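Local coordinates for protein 3-dehydroshikimate dehydratase (Pseudomonas putida, PDB 5HMQ) that catalyses the divalent-metal-dependent dehydration of 3-dehydroshikimate to protocatechuate in the breakdown of quinate and shikimate, at residues C[134-139]-C[239-244]; C[30-35]-C[189-194]; C[167-172]-C[205-210]. One frame throughout, in Å; residues are numbered along the deposited sequence.

Contact 1. Residues C[134-139]-C[239-244]; sequences GYEALA and SLEIFN. With MG (magnesium ion), chain K.
Glu136 and Glu241 bind one magnesium ion from opposite sides, and their carboxylate planes are 29° apart. Each gives one carboxylate oxygen to the metal. Glu136 OE1 and Glu241 OE1 both lie 2.1 Å from the ion. The two oxygens, Glu136 OE1 and Glu241 OE1, stay 4.1 Å apart, so the ion bridges the two acids. The metal's charge probably offsets that of the two acids. Both carboxylates bind through one oxygen: Glu136 OE2 is 3.5 Å from the ion. Both side chains are reached out in the same way. In Glu136 the CG atom stands anti to the backbone N (chi1 175°), and the chain runs on extended, so the acid spans the gap from its own strand. Glu241 does likewise from its side. The backbones stay far apart, with 12.8 Å between Glu136 CA and Glu241 CA. The two segments belong to a xylose isomerase-like TIM barrel. Glu136 ends strand 132-136 and Glu241 comes just after strand 238-240. From there the two acids reach across the barrel mouth to the catalytic metal. Asp167 and Gln193 complete the protein ligands, and two waters bring the coordination to six. Glu241 OE2 does not bind the metal. It accepts a hydrogen bond of 2.7 Å from water 1, which is itself a metal ligand. Gln63 NE2 also bonds to Glu241 OE2. With OE1 on the metal, water 1 and Gln63 probably fix the rotation of the Glu241 carboxylate.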
# COMPACT_ATOMS: atom_id res chain seq x y z
N GLY C 134 -4.63 31.01 -15.42
CA GLY C 134 -5.26 30.87 -14.12
C GLY C 134 -4.25 31.03 -13.00
O GLY C 134 -3.30 30.24 -12.90
N TYR C 135 -4.43 32.04 -12.16
CA TYR C 135 -3.46 32.40 -11.14
C TYR C 135 -3.85 31.77 -9.81
O TYR C 135 -4.95 32.00 -9.30
CB TYR C 135 -3.37 33.93 -11.01
CG TYR C 135 -2.23 34.44 -10.16
CD1 TYR C 135 -0.97 33.88 -10.23
CD2 TYR C 135 -2.43 35.52 -9.30
CE1 TYR C 135 0.08 34.36 -9.45
CE2 TYR C 135 -1.39 36.01 -8.52
CZ TYR C 135 -0.14 35.43 -8.60
OH TYR C 135 0.88 35.92 -7.82
N GLU C 136 -2.95 30.97 -9.24
CA GLU C 136 -3.18 30.25 -7.99
C GLU C 136 -2.16 30.70 -6.95
O GLU C 136 -0.96 30.79 -7.25
CB GLU C 136 -3.07 28.73 -8.19
CG GLU C 136 -3.18 27.93 -6.90
CD GLU C 136 -2.63 26.53 -7.03
OE1 GLU C 136 -3.37 25.56 -6.73
OE2 GLU C 136 -1.47 26.39 -7.44
N ALA C 137 -2.64 30.98 -5.74
CA ALA C 137 -1.76 31.32 -4.63
C ALA C 137 -1.33 30.04 -3.92
O ALA C 137 -2.17 29.25 -3.47
CB ALA C 137 -2.46 32.25 -3.64
N LEU C 138 -0.02 29.83 -3.83
CA LEU C 138 0.51 28.81 -2.95
C LEU C 138 0.51 29.34 -1.52
O LEU C 138 0.82 30.51 -1.28
CB LEU C 138 1.93 28.41 -3.36
CG LEU C 138 2.08 27.87 -4.78
CD1 LEU C 138 3.54 27.59 -5.10
CD2 LEU C 138 1.23 26.62 -4.97
N ALA C 139 0.13 28.48 -0.57
CA ALA C 139 0.08 28.89 0.83
C ALA C 139 1.43 29.37 1.35
O ALA C 139 1.47 30.08 2.36
CB ALA C 139 -0.44 27.75 1.70
N SER C 239 -12.33 20.00 -9.81
CA SER C 239 -11.21 19.08 -9.97
C SER C 239 -10.65 18.65 -8.62
O SER C 239 -11.07 19.12 -7.56
CB SER C 239 -10.11 19.71 -10.83
OG SER C 239 -9.16 18.73 -11.22
N LEU C 240 -9.68 17.74 -8.70
CA LEU C 240 -9.01 17.15 -7.55
C LEU C 240 -7.51 17.23 -7.77
O LEU C 240 -7.03 16.89 -8.85
CB LEU C 240 -9.43 15.69 -7.36
CG LEU C 240 -10.91 15.42 -7.10
CD1 LEU C 240 -11.20 13.95 -7.31
CD2 LEU C 240 -11.27 15.84 -5.69
N GLU C 241 -6.77 17.65 -6.74
CA GLU C 241 -5.31 17.72 -6.83
C GLU C 241 -4.73 17.14 -5.55
O GLU C 241 -4.73 17.80 -4.50
CB GLU C 241 -4.81 19.14 -7.07
CG GLU C 241 -3.32 19.20 -7.37
CD GLU C 241 -2.76 20.60 -7.36
OE1 GLU C 241 -3.25 21.44 -6.57
OE2 GLU C 241 -1.81 20.87 -8.13
N ILE C 242 -4.23 15.91 -5.65
CA ILE C 242 -3.47 15.26 -4.59
C ILE C 242 -2.07 15.01 -5.12
O ILE C 242 -1.87 14.84 -6.32
CB ILE C 242 -4.15 13.92 -4.19
CG1 ILE C 242 -5.59 14.16 -3.75
CG2 ILE C 242 -3.36 13.19 -3.11
CD1 ILE C 242 -5.74 15.25 -2.74
N PHE C 243 -1.09 15.01 -4.22
CA PHE C 243 0.30 14.79 -4.62
C PHE C 243 0.71 13.42 -4.09
O PHE C 243 1.10 13.27 -2.93
CB PHE C 243 1.20 15.90 -4.10
CG PHE C 243 0.87 17.26 -4.65
CD1 PHE C 243 1.15 17.57 -5.97
CD2 PHE C 243 0.28 18.22 -3.84
CE1 PHE C 243 0.84 18.82 -6.48
CE2 PHE C 243 -0.03 19.47 -4.35
CZ PHE C 243 0.25 19.77 -5.67
N ASN C 244 0.61 12.41 -4.95
CA ASN C 244 1.13 11.08 -4.67
C ASN C 244 2.47 10.87 -5.38
O ASN C 244 2.99 11.76 -6.06
CB ASN C 244 0.09 10.03 -5.06
CG ASN C 244 -0.87 9.72 -3.92
OD1 ASN C 244 -0.72 10.25 -2.82
ND2 ASN C 244 -1.86 8.88 -4.19
MG MG K . -3.26 23.52 -6.48
O HOH W 1 -2.20 23.51 -8.21
O HOH W 2 -1.52 23.52 -5.54

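Contact 2. Residues C[30-35]-C[189-194]; sequences GVEIFE and IFFVQM. With MG (magnesium ion), chain K.
Phe191 is the first residue of 189-194 to meet strand 30-34, and it does so with its ring edge. Its CE2 lies 3.5 Å from Glu32 OE2, near the plane of the ring. The carboxylate is turned 83° from that plane. The ring corner also touches the aliphatic part of the acid, with Phe191 CZ 4.0 Å from Glu32 CG. The ring edge thus packs against the Glu32 side chain inside the barrel. Val192 points away from strand 30-34, as the alternation of a strand requires, and packs on Leu238. Gln193 brings the end of its side chain to Glu32. Its CG lies beside the backbone N, and the extended chain carries the amide over to the acid. Gln193 NE2 donates to Glu32 OE1 at 3.0 Å. The bond is bent, at 139°. It comes from the syn side of OE1, tilted from the carboxylate plane, and the two flat groups are only 18° from parallel. The other end of the amide, Gln193 OE1, binds the magnesium ion at 2.0 Å. A weak bond also joins Gln193 NE2 to water 1, at 3.2 Å. Glu32 is gripped by more than the amide: Ser239 bonds to its OE2 and Gln63 to its OE1. These strands are the second and seventh of the parallel TIM barrel, so the contact runs across its interior. Glu32 is therefore a second-shell residue of the catalytic metal site. The bond to the acid and the metal bond are consistent with the amide nitrogen facing Glu32 and its oxygen facing the ion. The nearby negative charge would tend to polarise the amide and make its oxygen a somewhat stronger metal ligand.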
# COMPACT_ATOMS: atom_id res chain seq x y z
N GLY C 30 -12.79 15.32 -17.35
CA GLY C 30 -11.58 16.02 -17.73
C GLY C 30 -10.39 15.56 -16.91
O GLY C 30 -10.51 14.74 -16.01
N VAL C 31 -9.23 16.11 -17.26
CA VAL C 31 -7.97 15.77 -16.60
C VAL C 31 -7.05 16.98 -16.64
O VAL C 31 -6.97 17.68 -17.66
CB VAL C 31 -7.31 14.54 -17.25
CG1 VAL C 31 -7.19 14.71 -18.75
CG2 VAL C 31 -5.94 14.28 -16.64
N GLU C 32 -6.37 17.25 -15.53
CA GLU C 32 -5.27 18.19 -15.51
C GLU C 32 -3.99 17.43 -15.85
O GLU C 32 -3.65 16.45 -15.19
CB GLU C 32 -5.11 18.89 -14.16
CG GLU C 32 -6.38 19.09 -13.36
CD GLU C 32 -6.10 19.73 -12.00
OE1 GLU C 32 -4.99 20.27 -11.81
OE2 GLU C 32 -6.98 19.68 -11.11
N ILE C 33 -3.30 17.87 -16.90
CA ILE C 33 -2.03 17.26 -17.29
C ILE C 33 -0.93 17.90 -16.45
O ILE C 33 -0.61 19.08 -16.62
CB ILE C 33 -1.76 17.42 -18.79
CG1 ILE C 33 -2.75 16.58 -19.59
CG2 ILE C 33 -0.34 16.99 -19.11
CD1 ILE C 33 -2.55 15.09 -19.46
N PHE C 34 -0.36 17.12 -15.54
CA PHE C 34 0.80 17.56 -14.77
C PHE C 34 2.03 17.45 -15.66
O PHE C 34 2.27 16.40 -16.27
CB PHE C 34 0.95 16.69 -13.52
CG PHE C 34 1.92 17.23 -12.50
CD1 PHE C 34 1.64 18.38 -11.79
CD2 PHE C 34 3.10 16.55 -12.23
CE1 PHE C 34 2.52 18.87 -10.84
CE2 PHE C 34 3.99 17.03 -11.28
CZ PHE C 34 3.70 18.20 -10.59
N GLU C 35 2.80 18.54 -15.77
CA GLU C 35 3.86 18.61 -16.77
C GLU C 35 4.89 17.50 -16.58
O GLU C 35 5.40 16.95 -17.56
CB GLU C 35 4.55 19.97 -16.73
CG GLU C 35 5.63 20.10 -17.79
CD GLU C 35 6.22 21.49 -17.88
OE1 GLU C 35 6.18 22.22 -16.87
OE2 GLU C 35 6.72 21.85 -18.97
N ILE C 189 -13.39 33.33 -12.09
CA ILE C 189 -12.85 32.10 -11.53
C ILE C 189 -12.70 31.11 -12.67
O ILE C 189 -13.69 30.75 -13.32
CB ILE C 189 -13.75 31.55 -10.41
CG1 ILE C 189 -13.90 32.57 -9.28
CG2 ILE C 189 -13.21 30.24 -9.88
CD1 ILE C 189 -14.97 32.21 -8.27
N PHE C 190 -11.47 30.67 -12.93
CA PHE C 190 -11.21 29.79 -14.06
C PHE C 190 -11.15 28.31 -13.70
O PHE C 190 -11.37 27.47 -14.58
CB PHE C 190 -9.90 30.18 -14.75
CG PHE C 190 -10.00 31.42 -15.60
CD1 PHE C 190 -11.19 32.12 -15.69
CD2 PHE C 190 -8.90 31.86 -16.33
CE1 PHE C 190 -11.28 33.26 -16.49
CE2 PHE C 190 -8.99 32.99 -17.13
CZ PHE C 190 -10.18 33.69 -17.20
N PHE C 191 -10.86 27.97 -12.45
CA PHE C 191 -10.63 26.57 -12.11
C PHE C 191 -10.69 26.40 -10.60
O PHE C 191 -10.31 27.30 -9.85
CB PHE C 191 -9.27 26.10 -12.64
CG PHE C 191 -9.23 24.64 -12.99
CD1 PHE C 191 -9.66 24.21 -14.23
CD2 PHE C 191 -8.76 23.71 -12.08
CE1 PHE C 191 -9.63 22.87 -14.56
CE2 PHE C 191 -8.72 22.37 -12.41
CZ PHE C 191 -9.15 21.95 -13.65
N VAL C 192 -11.17 25.24 -10.17
CA VAL C 192 -11.30 24.92 -8.75
C VAL C 192 -10.68 23.56 -8.51
O VAL C 192 -11.07 22.57 -9.14
CB VAL C 192 -12.77 24.93 -8.29
CG1 VAL C 192 -12.88 24.43 -6.85
CG2 VAL C 192 -13.37 26.32 -8.41
N GLN C 193 -9.70 23.50 -7.61
CA GLN C 193 -9.06 22.26 -7.19
C GLN C 193 -9.50 21.94 -5.77
O GLN C 193 -9.27 22.74 -4.86
CB GLN C 193 -7.54 22.37 -7.26
CG GLN C 193 -6.97 22.63 -8.64
CD GLN C 193 -5.47 22.80 -8.61
OE1 GLN C 193 -4.93 23.34 -7.65
NE2 GLN C 193 -4.79 22.32 -9.64
N MSE C 194 -10.11 20.78 -5.59
CA MSE C 194 -10.47 20.32 -4.25
C MSE C 194 -9.39 19.39 -3.72
O MSE C 194 -8.95 18.48 -4.41
CB MSE C 194 -11.82 19.61 -4.25
CG MSE C 194 -12.96 20.44 -4.81
SE MSE C 194 -13.24 22.15 -3.92
CE MSE C 194 -13.64 21.52 -2.11
MG MG K . -3.26 23.52 -6.48
O HOH W 1 -2.20 23.51 -8.21
O HOH W 2 -1.52 23.52 -5.54

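Contact 3. Residues C[167-172]-C[205-210]; sequences DSFHTL and LEWSRH. With MG (magnesium ion), chain K.
Phe169 and Trp207 form the aromatic part of the contact, a T-shaped pair. The edge of the Phe169 ring points at one face of the indole, with ring planes at 79°. Phe169 CZ comes 3.5 Å from Trp207 CG. The phenylalanine reaches there because its CG is anti to the backbone N (chi1 -179°). Its rim also makes a van der Waals contact with the next residue, Phe169 CE1 to Ser208 CB at 3.3 Å. The hydroxyl of Ser208 bonds to Arg212, which also bonds to Asp167 OD2. Metal and water bonds involve Asp167, just before helix 168-172, and His170. Asp167 OD2 binds the magnesium ion at 2.1 Å. His170 NE2 is 2.6 Å from water 2, a metal ligand that lies in the imidazole plane. Helix capping uses the other oxygen of the same aspartate. Asp167 OD1 is the N-cap acceptor for weak bonds from Phe169 N and His170 N. A salt bridge, Arg209 NH1 to Glu206 OE1 at 3.0 Å, lies on the far face of helix 204-211. There Glu206 also pairs with Arg597 of the second subunit. Segments 168-172 and 205-210 run roughly antiparallel, with 151° between their axes. Helix 168-172 follows barrel strand 162-167 directly and packs on helix 222-231, while helix 204-211 follows strand 189-194 and faces the neighbouring subunit.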
# COMPACT_ATOMS: atom_id res chain seq x y z
N ASP C 167 -7.81 26.71 -4.76
CA ASP C 167 -7.33 25.43 -4.27
C ASP C 167 -7.71 25.32 -2.80
O ASP C 167 -7.23 26.11 -1.97
CB ASP C 167 -5.81 25.32 -4.45
CG ASP C 167 -5.24 23.98 -3.99
OD1 ASP C 167 -5.56 23.52 -2.88
OD2 ASP C 167 -4.46 23.38 -4.76
N SER C 168 -8.57 24.35 -2.48
CA SER C 168 -9.14 24.28 -1.13
C SER C 168 -8.06 24.09 -0.07
O SER C 168 -8.20 24.61 1.05
CB SER C 168 -10.17 23.16 -1.05
OG SER C 168 -9.59 21.90 -1.29
N PHE C 169 -6.99 23.36 -0.38
CA PHE C 169 -5.95 23.16 0.63
C PHE C 169 -5.21 24.46 0.92
O PHE C 169 -5.00 24.81 2.09
CB PHE C 169 -4.96 22.08 0.20
CG PHE C 169 -3.89 21.83 1.23
CD1 PHE C 169 -2.75 22.62 1.28
CD2 PHE C 169 -4.04 20.83 2.18
CE1 PHE C 169 -1.78 22.41 2.24
CE2 PHE C 169 -3.07 20.61 3.14
CZ PHE C 169 -1.94 21.40 3.16
N HIS C 170 -4.79 25.18 -0.12
CA HIS C 170 -4.01 26.40 0.08
C HIS C 170 -4.79 27.43 0.89
O HIS C 170 -4.20 28.22 1.63
CB HIS C 170 -3.58 26.98 -1.26
CG HIS C 170 -2.54 26.17 -1.97
ND1 HIS C 170 -1.33 25.84 -1.39
CD2 HIS C 170 -2.53 25.62 -3.20
CE1 HIS C 170 -0.62 25.13 -2.24
NE2 HIS C 170 -1.32 24.98 -3.35
N THR C 171 -6.12 27.44 0.75
CA THR C 171 -6.94 28.38 1.51
C THR C 171 -7.18 27.89 2.93
O THR C 171 -6.99 28.63 3.90
CB THR C 171 -8.26 28.63 0.79
OG1 THR C 171 -8.01 29.28 -0.46
CG2 THR C 171 -9.18 29.50 1.64
N LEU C 172 -7.62 26.64 3.08
CA LEU C 172 -8.02 26.14 4.39
C LEU C 172 -6.83 25.75 5.27
O LEU C 172 -6.99 25.72 6.50
CB LEU C 172 -8.97 24.94 4.23
CG LEU C 172 -10.30 25.26 3.56
CD1 LEU C 172 -11.22 24.05 3.57
CD2 LEU C 172 -10.98 26.45 4.23
N LEU C 205 4.12 23.63 3.55
CA LEU C 205 4.69 23.03 2.34
C LEU C 205 4.78 21.52 2.47
O LEU C 205 4.39 20.78 1.56
CB LEU C 205 6.07 23.63 2.06
CG LEU C 205 6.86 22.97 0.92
CD1 LEU C 205 6.56 23.59 -0.42
CD2 LEU C 205 8.35 23.05 1.22
N GLU C 206 5.28 21.03 3.61
CA GLU C 206 5.34 19.59 3.83
C GLU C 206 3.95 19.02 4.08
O GLU C 206 3.66 17.88 3.68
CB GLU C 206 6.26 19.28 5.01
CG GLU C 206 7.63 19.94 4.94
CD GLU C 206 8.57 19.27 3.95
OE1 GLU C 206 8.30 18.10 3.57
OE2 GLU C 206 9.56 19.90 3.55
N TRP C 207 3.08 19.79 4.73
CA TRP C 207 1.68 19.40 4.91
C TRP C 207 1.00 19.16 3.57
O TRP C 207 0.28 18.18 3.40
CB TRP C 207 0.97 20.49 5.71
CG TRP C 207 -0.45 20.21 6.13
CD1 TRP C 207 -1.14 19.04 5.98
CD2 TRP C 207 -1.34 21.12 6.79
NE1 TRP C 207 -2.41 19.17 6.49
CE2 TRP C 207 -2.55 20.44 6.99
CE3 TRP C 207 -1.22 22.44 7.22
CZ2 TRP C 207 -3.65 21.04 7.61
CZ3 TRP C 207 -2.31 23.04 7.83
CH2 TRP C 207 -3.50 22.34 8.02
N SER C 208 1.23 20.05 2.60
CA SER C 208 0.63 19.89 1.28
C SER C 208 1.28 18.74 0.51
O SER C 208 0.60 18.04 -0.24
CB SER C 208 0.75 21.18 0.48
OG SER C 208 0.26 21.02 -0.84
N ARG C 209 2.58 18.54 0.70
CA ARG C 209 3.32 17.56 -0.09
C ARG C 209 2.84 16.14 0.19
O ARG C 209 2.70 15.33 -0.74
CB ARG C 209 4.81 17.67 0.20
CG ARG C 209 5.66 16.56 -0.41
CD ARG C 209 7.16 16.80 -0.25
NE ARG C 209 7.68 17.89 -1.08
CZ ARG C 209 8.35 18.93 -0.61
NH1 ARG C 209 8.58 19.03 0.69
NH2 ARG C 209 8.79 19.87 -1.44
N HIS C 210 2.56 15.81 1.45
CA HIS C 210 2.37 14.43 1.85
C HIS C 210 0.96 14.06 2.31
O HIS C 210 0.63 12.87 2.30
CB HIS C 210 3.34 14.06 2.98
CG HIS C 210 4.79 14.21 2.61
ND1 HIS C 210 5.41 13.38 1.71
CD2 HIS C 210 5.73 15.07 3.05
CE1 HIS C 210 6.68 13.73 1.59
NE2 HIS C 210 6.90 14.76 2.39
MG MG K . -3.26 23.52 -6.48
O HOH W 2 -1.52 23.52 -5.54
O HOH W 1 -2.20 23.51 -8.21

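From the N terminus, strand 30-34 supplies the first half of contact 2. Residues 134-139 then open contact 1, and 167-172 open contact 3. Contact 2 closes first, at 189-194. Contact 3 closes at 205-210 and contact 1 at 239-244. Contact 3 therefore lies wholly within the loop of contact 1, while contact 2 crosses both. Contacts 1 and 2 span the barrel interior between the fifth and eighth and the second and seventh strands. Contact 3 joins two helices that follow the sixth and seventh strands. All three meet at one magnesium ion and its two waters, near the C-terminal ends of the barrel strands.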